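Local coordinates for protein Non-ribosomal peptide synthetase (Streptomyces halstedii, PDB 3WV4) that is the N-terminal portion of a non-ribosomal peptide synthetase and has the fold of the AMP-binding enzymes of the ANL clan, at residues S136-A141 with R158-L163; N226-Y231 with P366-T371; R338-T343 with G435-G440. All coordinates share one frame; numbering follows the deposited sequence.

Contact 1: S136-A141 with R158-L163; sequences SVIADA and RDVTDL
Ile138, a buried residue of helix 131-141, reaches across to Val160 and Thr161, where helix 151-160 gives way to the loop that follows it. Its two branches divide the work. With CG1 beside the backbone N (chi1 -67°) and the chain extended beyond it, CD1 of Ile138 is carried over to the side of Val160, lying 4.3 Å from Val160 CG2. The other branch, Ile138 CG2, meets Thr161 at roughly a right angle: it is 4.1 Å from Thr161 OG1 and 4.2 Å from Thr161 CB, and Leu163 CD1 lies 4.4 Å from the same Ile138 CG2. The threonine hydroxyl has a second task, for OG1 of Thr161 accepts a nearly straight hydrogen bond from the backbone N of Leu163 (3.1 Å, 165° at the hydrogen). This is an ST turn, closed by the same oxygen that meets Ile138 CG2. Val160 also packs on Pro131, Leu134 and Arg135 of helix 131-141. Helix 151-160 is the crossover of a beta-alpha-beta unit, joining parallel strands 145-148 and 165-167, so the contact sets two successive helices of the parallel sheet against one another. Every approach across it is at ordinary van der Waals separation or slightly beyond, which implies cohesion mainly by burial of apolar groups, with the threonine oxygen, already bonded to Leu163 N, at the methyl's side and no directional bond to fix an exact register.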
loop_
_atom_site.group_PDB
_atom_site.type_symbol
_atom_site.label_atom_id
_atom_site.label_comp_id
_atom_site.label_asym_id
_atom_site.label_seq_id
_atom_site.Cartn_x
_atom_site.Cartn_y
_atom_site.Cartn_z
ATOM N N SER A 136 17.449 -2.068 -14.898
ATOM C CA SER A 136 18.153 -1.706 -13.654
ATOM C C SER A 136 17.402 -2.228 -12.416
ATOM O O SER A 136 17.983 -2.845 -11.529
ATOM C CB SER A 136 18.289 -0.173 -13.576
ATOM O OG SER A 136 18.762 0.230 -12.311
ATOM N N VAL A 137 16.102 -1.980 -12.391
ATOM C CA VAL A 137 15.265 -2.319 -11.232
ATOM C C VAL A 137 15.162 -3.845 -11.118
ATOM O O VAL A 137 15.401 -4.417 -10.045
ATOM C CB VAL A 137 13.881 -1.637 -11.341
ATOM C CG1 VAL A 137 12.907 -2.169 -10.299
ATOM C CG2 VAL A 137 14.036 -0.135 -11.154
ATOM N N ILE A 138 14.916 -4.509 -12.243
ATOM C CA ILE A 138 14.802 -5.955 -12.245
ATOM C C ILE A 138 16.076 -6.624 -11.786
ATOM O O ILE A 138 16.036 -7.501 -10.927
ATOM C CB ILE A 138 14.372 -6.470 -13.625
ATOM C CG1 ILE A 138 12.944 -5.986 -13.869
ATOM C CG2 ILE A 138 14.502 -7.991 -13.722
ATOM C CD1 ILE A 138 12.319 -6.467 -15.147
ATOM N N ALA A 139 17.221 -6.184 -12.319
ATOM C CA ALA A 139 18.521 -6.692 -11.866
ATOM C C ALA A 139 18.767 -6.333 -10.403
ATOM O O ALA A 139 19.319 -7.126 -9.660
ATOM C CB ALA A 139 19.677 -6.143 -12.733
ATOM N N ASP A 140 18.396 -5.150 -9.964
ATOM C CA ASP A 140 18.571 -4.875 -8.521
ATOM C C ASP A 140 17.696 -5.860 -7.677
ATOM O O ASP A 140 18.157 -6.412 -6.679
ATOM C CB ASP A 140 18.222 -3.446 -8.182
ATOM C CG ASP A 140 18.574 -3.095 -6.736
ATOM O OD1 ASP A 140 19.774 -2.959 -6.499
ATOM O OD2 ASP A 140 17.658 -2.983 -5.858
ATOM N N ALA A 141 16.470 -6.144 -8.141
ATOM C CA ALA A 141 15.555 -7.048 -7.408
ATOM C C ALA A 141 16.028 -8.448 -7.461
ATOM O O ALA A 141 15.757 -9.271 -6.538
ATOM C CB ALA A 141 14.168 -6.979 -8.000
ATOM N N ARG A 158 11.166 -9.161 -21.986
ATOM C CA ARG A 158 12.203 -10.102 -22.424
ATOM C C ARG A 158 13.397 -9.392 -23.067
ATOM O O ARG A 158 14.491 -9.915 -23.057
ATOM C CB ARG A 158 11.648 -11.182 -23.378
ATOM C CG ARG A 158 10.845 -12.278 -22.679
ATOM C CD ARG A 158 9.919 -13.042 -23.631
ATOM N NE ARG A 158 8.968 -13.886 -22.898
ATOM C CZ ARG A 158 7.664 -13.983 -23.161
ATOM N NH1 ARG A 158 7.094 -13.297 -24.146
ATOM N NH2 ARG A 158 6.903 -14.752 -22.416
ATOM N N ASP A 159 13.208 -8.206 -23.607
ATOM C CA ASP A 159 14.352 -7.443 -24.137
ATOM C C ASP A 159 15.295 -7.033 -22.991
ATOM O O ASP A 159 16.489 -6.799 -23.221
ATOM C CB ASP A 159 13.913 -6.162 -24.875
ATOM C CG ASP A 159 12.952 -6.428 -26.042
ATOM O OD1 ASP A 159 13.039 -7.505 -26.681
ATOM O OD2 ASP A 159 12.100 -5.541 -26.311
ATOM N N VAL A 160 14.774 -6.966 -21.755
ATOM C CA VAL A 160 15.548 -6.361 -20.678
ATOM C C VAL A 160 15.977 -7.332 -19.607
ATOM O O VAL A 160 16.672 -6.942 -18.699
ATOM C CB VAL A 160 14.846 -5.136 -20.054
ATOM C CG1 VAL A 160 14.394 -4.160 -21.128
ATOM C CG2 VAL A 160 13.666 -5.539 -19.169
ATOM N N THR A 161 15.574 -8.594 -19.708
ATOM C CA THR A 161 16.025 -9.610 -18.774
ATOM C C THR A 161 16.047 -10.927 -19.522
ATOM O O THR A 161 15.362 -11.102 -20.523
ATOM C CB THR A 161 15.118 -9.709 -17.483
ATOM O OG1 THR A 161 15.660 -10.674 -16.555
ATOM C CG2 THR A 161 13.707 -10.176 -17.829
ATOM N N ASP A 162 16.859 -11.850 -19.024
ATOM C CA ASP A 162 16.901 -13.212 -19.513
ATOM C C ASP A 162 16.078 -14.139 -18.638
ATOM O O ASP A 162 15.928 -15.320 -18.951
ATOM C CB ASP A 162 18.363 -13.679 -19.553
ATOM C CG ASP A 162 19.235 -12.790 -20.467
ATOM O OD1 ASP A 162 18.680 -12.165 -21.413
ATOM O OD2 ASP A 162 20.458 -12.675 -20.205
ATOM N N LEU A 163 15.573 -13.634 -17.515
ATOM C CA LEU A 163 14.732 -14.470 -16.657
ATOM C C LEU A 163 13.436 -14.772 -17.389
ATOM O O LEU A 163 13.016 -14.004 -18.264
ATOM C CB LEU A 163 14.436 -13.783 -15.325
ATOM C CG LEU A 163 15.723 -13.462 -14.525
ATOM C CD1 LEU A 163 15.467 -12.303 -13.555
ATOM C CD2 LEU A 163 16.351 -14.665 -13.825
#

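Contact 2: N226-Y231 with P366-T371; sequences NAVLGY and PLPGTT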
loop_
_atom_site.group_PDB
_atom_site.type_symbol
_atom_site.label_atom_id
_atom_site.label_comp_id
_atom_site.label_asym_id
_atom_site.label_seq_id
_atom_site.Cartn_x
_atom_site.Cartn_y
_atom_site.Cartn_z
ATOM N N ASN A 226 -5.228 1.879 10.567
ATOM C CA ASN A 226 -6.645 1.582 10.690
ATOM C C ASN A 226 -7.188 1.900 12.065
ATOM O O ASN A 226 -8.335 2.336 12.167
ATOM C CB ASN A 226 -7.031 0.154 10.371
ATOM C CG ASN A 226 -8.517 0.073 10.100
ATOM O OD1 ASN A 226 -9.104 0.977 9.513
ATOM N ND2 ASN A 226 -9.140 -0.885 10.649
ATOM N N ALA A 227 -6.352 1.815 13.099
ATOM C CA ALA A 227 -6.805 2.248 14.464
ATOM C C ALA A 227 -7.169 3.725 14.429
ATOM O O ALA A 227 -7.995 4.186 15.197
ATOM C CB ALA A 227 -5.704 2.023 15.475
ATOM N N VAL A 228 -6.514 4.511 13.575
ATOM C CA VAL A 228 -6.866 5.947 13.460
ATOM C C VAL A 228 -8.041 6.188 12.472
ATOM O O VAL A 228 -8.939 6.930 12.755
ATOM C CB VAL A 228 -5.680 6.866 13.058
ATOM C CG1 VAL A 228 -6.058 8.314 13.257
ATOM C CG2 VAL A 228 -4.445 6.599 13.845
ATOM N N LEU A 229 -8.054 5.514 11.331
ATOM C CA LEU A 229 -8.997 5.804 10.279
ATOM C C LEU A 229 -10.301 5.049 10.409
ATOM O O LEU A 229 -11.325 5.542 10.000
ATOM C CB LEU A 229 -8.396 5.447 8.914
ATOM C CG LEU A 229 -7.196 6.280 8.430
ATOM C CD1 LEU A 229 -6.764 5.907 6.990
ATOM C CD2 LEU A 229 -7.500 7.779 8.544
ATOM N N GLY A 230 -10.258 3.838 10.936
ATOM C CA GLY A 230 -11.492 3.105 11.321
ATOM C C GLY A 230 -12.237 2.546 10.147
ATOM O O GLY A 230 -13.434 2.727 10.059
ATOM N N TYR A 231 -11.544 1.948 9.176
ATOM C CA TYR A 231 -12.269 1.199 8.134
ATOM C C TYR A 231 -13.000 0.063 8.843
ATOM O O TYR A 231 -12.551 -0.393 9.865
ATOM C CB TYR A 231 -11.367 0.573 7.072
ATOM C CG TYR A 231 -10.755 1.508 6.046
ATOM C CD1 TYR A 231 -9.751 2.388 6.423
ATOM C CD2 TYR A 231 -11.057 1.433 4.691
ATOM C CE1 TYR A 231 -9.105 3.182 5.524
ATOM C CE2 TYR A 231 -10.398 2.283 3.749
ATOM C CZ TYR A 231 -9.400 3.139 4.178
ATOM O OH TYR A 231 -8.696 4.072 3.307
ATOM N N PRO A 366 1.489 11.055 15.613
ATOM C CA PRO A 366 2.142 9.798 15.286
ATOM C C PRO A 366 1.156 8.670 15.179
ATOM O O PRO A 366 0.102 8.719 15.786
ATOM C CB PRO A 366 2.997 9.503 16.499
ATOM C CG PRO A 366 3.058 10.746 17.306
ATOM C CD PRO A 366 1.886 11.586 16.931
ATOM N N LEU A 367 1.500 7.663 14.402
ATOM C CA LEU A 367 0.677 6.478 14.299
ATOM C C LEU A 367 0.655 5.845 15.674
ATOM O O LEU A 367 1.649 5.903 16.429
ATOM C CB LEU A 367 1.276 5.492 13.347
ATOM C CG LEU A 367 1.302 5.713 11.827
ATOM C CD1 LEU A 367 1.410 4.356 11.142
ATOM C CD2 LEU A 367 0.096 6.445 11.294
ATOM N N PRO A 368 -0.495 5.285 16.054
ATOM C CA PRO A 368 -0.515 4.653 17.375
ATOM C C PRO A 368 0.595 3.600 17.484
ATOM O O PRO A 368 0.740 2.782 16.569
ATOM C CB PRO A 368 -1.892 3.977 17.415
ATOM C CG PRO A 368 -2.724 4.744 16.474
ATOM C CD PRO A 368 -1.834 5.429 15.475
ATOM N N GLY A 369 1.307 3.589 18.622
ATOM C CA GLY A 369 2.360 2.639 18.855
ATOM C C GLY A 369 3.703 3.051 18.305
ATOM O O GLY A 369 4.593 2.217 18.257
ATOM N N THR A 370 3.857 4.296 17.838
ATOM C CA THR A 370 5.116 4.707 17.202
ATOM C C THR A 370 5.532 5.976 17.898
ATOM O O THR A 370 4.753 6.496 18.654
ATOM C CB THR A 370 4.933 4.961 15.684
ATOM O OG1 THR A 370 4.175 6.146 15.480
ATOM C CG2 THR A 370 4.156 3.828 15.064
ATOM N N THR A 371 6.749 6.452 17.682
ATOM C CA THR A 371 7.218 7.695 18.309
ATOM C C THR A 371 7.831 8.597 17.262
ATOM O O THR A 371 8.621 8.127 16.449
ATOM C CB THR A 371 8.296 7.366 19.377
ATOM O OG1 THR A 371 7.648 6.697 20.475
ATOM C CG2 THR A 371 8.933 8.599 19.910
#
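A type II beta turn from Leu367 to Thr370, with Pro368 and Gly369 at its two central positions, sets the proline ring against Ala227 and Val228 in the last turn of helix 215-229. The ring meets the helix through CG and CD. Val228 does most of the touching with one methyl: its CG1 lies anti to the backbone N (chi1 -168°), which leaves CG2 of Val228 beside that N, 3.3 Å from Pro368 CD and 3.6 Å from CG of the same ring. The first of these is tighter than usual carbon contact, so its exact value is doubtful. Ala227 adds a looser approach from its CB, 4.2 Å from Pro368 CG.

Both partners are shaped by their own polar bonds. On the turn side, the hydroxyl OG1 of Thr370 donates to Leu367 O at 2.7 Å, from a position tilted out of the carbonyl plane, and it reinforces a weak backbone bond from Thr370 N to the same oxygen at 3.1 Å. On the helix side, Gly230 takes positive phi and ends the helix, while its N still bonds to Asn226 O. The amide of Asn226 then gathers in the departing chain: OD1 receives Tyr231 N at 2.6 Å on an in-plane lone pair, although the bond is bent, 139° at the hydrogen. A further tie between helix and turn is the hydrogen bond of Pro368 O with Ser224 OG, one turn back along the helix. Thr370 and Leu367 also lean on that helix, at Phe220 and at Ser224 and Ile225.

Proline followed by glycine is the classic pairing for a type II turn, serving here in the link from strand 362-366 to strand 371-375.

Contact 3: R338-T343 with G435-G440; sequences RMYGQT and GFLYFG
Tyr340, the last residue of strand 335-340, and Leu437, the first of strand 437-439, have the nearest CA atoms of the two segments, yet these lie 9.2 Å apart, so the backbones do not pair and only side chains bridge them. The ring of Tyr340 is the centre of it all. Phe439 comes over one face of that ring with its edge foremost, in a T-shaped pair whose planes stand at 89° and whose centroids are 5.0 Å apart. The leading atom is Phe439 CZ, 3.5 Å from Tyr340 CD1 and thus displaced toward the rim of the tyrosine ring; beside it, Phe439 CE1 is 4.0 Å from Tyr340 CZ. Although the CB of Phe439 does not face the tyrosine, CG sits beside the backbone N (chi1 -68°) and the ring is carried back to meet it.

Leu437 brings a single methyl. Its CD2 approaches obliquely, 3.6 Å from Tyr340 CD2 and 3.8 Å from Tyr340 CE2, on the half of the ring away from the atoms that Phe439 CZ touches.

The two strands belong to one mixed sheet, branched or curled, in which 349-350 and 362-366 come between them, consistent with the distorted beta-barrel of ANL enzymes. Tyr340 opens the run Tyr-Gly-Gln-Thr, which matches the start of the YGxTE core motif of this family.

The polar end of Tyr340 looks to another strand: OH is hydrogen-bonded to Asp427 OD2, so the ring is held at its hydroxyl while Phe439 and Leu437 pack on its carbons. Val363 and Ser349, from the intervening strands, touch both Tyr340 and Leu437. Leu437 also pairs by its backbone with Val363 and Gly364, which fixes the strand from which both hydrophobic side chains project.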
loop_
_atom_site.group_PDB
_atom_site.type_symbol
_atom_site.label_atom_id
_atom_site.label_comp_id
_atom_site.label_asym_id
_atom_site.label_seq_id
_atom_site.Cartn_x
_atom_site.Cartn_y
_atom_site.Cartn_z
ATOM N N ARG A 338 -5.879 14.411 6.840
ATOM C CA ARG A 338 -4.521 14.640 6.445
ATOM C C ARG A 338 -3.614 13.595 7.008
ATOM O O ARG A 338 -3.803 13.130 8.138
ATOM C CB ARG A 338 -4.056 16.046 6.844
ATOM C CG ARG A 338 -4.749 17.221 6.090
ATOM C CD ARG A 338 -5.650 18.076 7.022
ATOM N NE ARG A 338 -4.931 18.702 8.106
ATOM C CZ ARG A 338 -5.427 19.159 9.258
ATOM N NH1 ARG A 338 -6.688 19.027 9.628
ATOM N NH2 ARG A 338 -4.593 19.780 10.079
ATOM N N MET A 339 -2.589 13.243 6.239
ATOM C CA MET A 339 -1.626 12.216 6.624
ATOM C C MET A 339 -0.256 12.603 6.100
ATOM O O MET A 339 -0.160 13.324 5.141
ATOM C CB MET A 339 -2.026 10.862 6.013
ATOM C CG MET A 339 -3.503 10.547 6.259
ATOM S SD MET A 339 -3.952 8.866 5.958
ATOM C CE MET A 339 -3.702 8.849 4.204
ATOM N N TYR A 340 0.788 12.097 6.730
ATOM C CA TYR A 340 2.146 12.300 6.239
ATOM C C TYR A 340 2.899 11.032 6.460
ATOM O O TYR A 340 2.690 10.324 7.468
ATOM C CB TYR A 340 2.798 13.482 6.968
ATOM C CG TYR A 340 4.284 13.423 7.021
ATOM C CD1 TYR A 340 5.068 13.623 5.832
ATOM C CD2 TYR A 340 4.958 13.236 8.229
ATOM C CE1 TYR A 340 6.453 13.604 5.898
ATOM C CE2 TYR A 340 6.346 13.186 8.285
ATOM C CZ TYR A 340 7.092 13.399 7.118
ATOM O OH TYR A 340 8.483 13.325 7.177
ATOM N N GLY A 341 3.738 10.688 5.513
ATOM C CA GLY A 341 4.550 9.512 5.640
ATOM C C GLY A 341 5.652 9.430 4.616
ATOM O O GLY A 341 5.732 10.270 3.729
ATOM N N GLN A 342 6.473 8.387 4.729
ATOM C CA GLN A 342 7.483 8.015 3.733
ATOM C C GLN A 342 7.370 6.535 3.578
ATOM O O GLN A 342 7.018 5.852 4.538
ATOM C CB GLN A 342 8.924 8.262 4.252
ATOM C CG GLN A 342 9.385 9.709 4.234
ATOM C CD GLN A 342 10.836 9.888 4.699
ATOM O OE1 GLN A 342 11.479 8.986 5.248
ATOM N NE2 GLN A 342 11.366 11.031 4.423
ATOM N N THR A 343 7.847 6.037 2.444
ATOM C CA THR A 343 7.927 4.618 2.187
ATOM C C THR A 343 8.764 3.835 3.198
ATOM O O THR A 343 8.375 2.726 3.621
ATOM C CB THR A 343 8.462 4.392 0.767
ATOM O OG1 THR A 343 7.626 5.071 -0.166
ATOM C CG2 THR A 343 8.409 2.938 0.450
ATOM N N GLY A 435 1.847 17.063 20.889
ATOM C CA GLY A 435 2.473 15.964 20.116
ATOM C C GLY A 435 2.052 15.964 18.652
ATOM O O GLY A 435 2.350 15.022 17.925
ATOM N N PHE A 436 1.389 17.030 18.214
ATOM C CA PHE A 436 1.053 17.162 16.813
ATOM C C PHE A 436 2.271 17.547 15.976
ATOM O O PHE A 436 3.155 18.316 16.413
ATOM C CB PHE A 436 0.008 18.227 16.641
ATOM C CG PHE A 436 -1.371 17.793 17.066
ATOM C CD1 PHE A 436 -2.238 17.228 16.155
ATOM C CD2 PHE A 436 -1.801 18.030 18.353
ATOM C CE1 PHE A 436 -3.503 16.825 16.548
ATOM C CE2 PHE A 436 -3.061 17.615 18.755
ATOM C CZ PHE A 436 -3.929 17.021 17.832
ATOM N N LEU A 437 2.295 17.066 14.756
ATOM C CA LEU A 437 3.440 17.324 13.880
ATOM C C LEU A 437 3.174 18.447 12.911
ATOM O O LEU A 437 2.065 18.605 12.402
ATOM C CB LEU A 437 3.828 16.053 13.145
ATOM C CG LEU A 437 4.990 16.128 12.126
ATOM C CD1 LEU A 437 6.315 16.537 12.749
ATOM C CD2 LEU A 437 5.095 14.779 11.455
ATOM N N TYR A 438 4.217 19.256 12.709
ATOM C CA TYR A 438 4.194 20.385 11.776
ATOM C C TYR A 438 5.476 20.397 10.952
ATOM O O TYR A 438 6.556 19.996 11.431
ATOM C CB TYR A 438 4.130 21.698 12.550
ATOM C CG TYR A 438 2.901 21.853 13.404
ATOM C CD1 TYR A 438 1.774 22.511 12.926
ATOM C CD2 TYR A 438 2.869 21.345 14.711
ATOM C CE1 TYR A 438 0.658 22.659 13.695
ATOM C CE2 TYR A 438 1.739 21.480 15.484
ATOM C CZ TYR A 438 0.641 22.120 14.947
ATOM O OH TYR A 438 -0.425 22.276 15.718
ATOM N N PHE A 439 5.380 20.905 9.740
ATOM C CA PHE A 439 6.580 21.204 8.931
ATOM C C PHE A 439 7.279 22.525 9.229
ATOM O O PHE A 439 6.653 23.470 9.718
ATOM C CB PHE A 439 6.229 21.107 7.446
ATOM C CG PHE A 439 5.924 19.717 7.025
ATOM C CD1 PHE A 439 6.712 18.680 7.472
ATOM C CD2 PHE A 439 4.875 19.451 6.169
ATOM C CE1 PHE A 439 6.448 17.385 7.075
ATOM C CE2 PHE A 439 4.609 18.162 5.762
ATOM C CZ PHE A 439 5.390 17.125 6.227
ATOM N N GLY A 440 8.588 22.567 8.921
ATOM C CA GLY A 440 9.486 23.679 9.334
ATOM C C GLY A 440 9.327 24.117 10.793
ATOM O O GLY A 440 8.923 23.308 11.651
#

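Contact 1 stands apart, its centre about 37 Å from that of contact 2 and about 36 Å from that of contact 3; it joins helices of the four-stranded parallel sheet and closes before the others open. Contacts 2 and 3 are neighbours, with centres about 13 Å apart, and they interleave along the chain: 226-231, 338-343, 366-371, 435-440. They touch directly, Pro366 CD lying 3.6 Å from Gly435 O and Leu229 CD1 4.2 Å from Met339 SD. Both draw on the large mixed sheet, since the turn of contact 2 follows strand 362-366, an antiparallel partner of strand 437-439 in contact 3. Residues distant in sequence thus converge on this one mixed sheet.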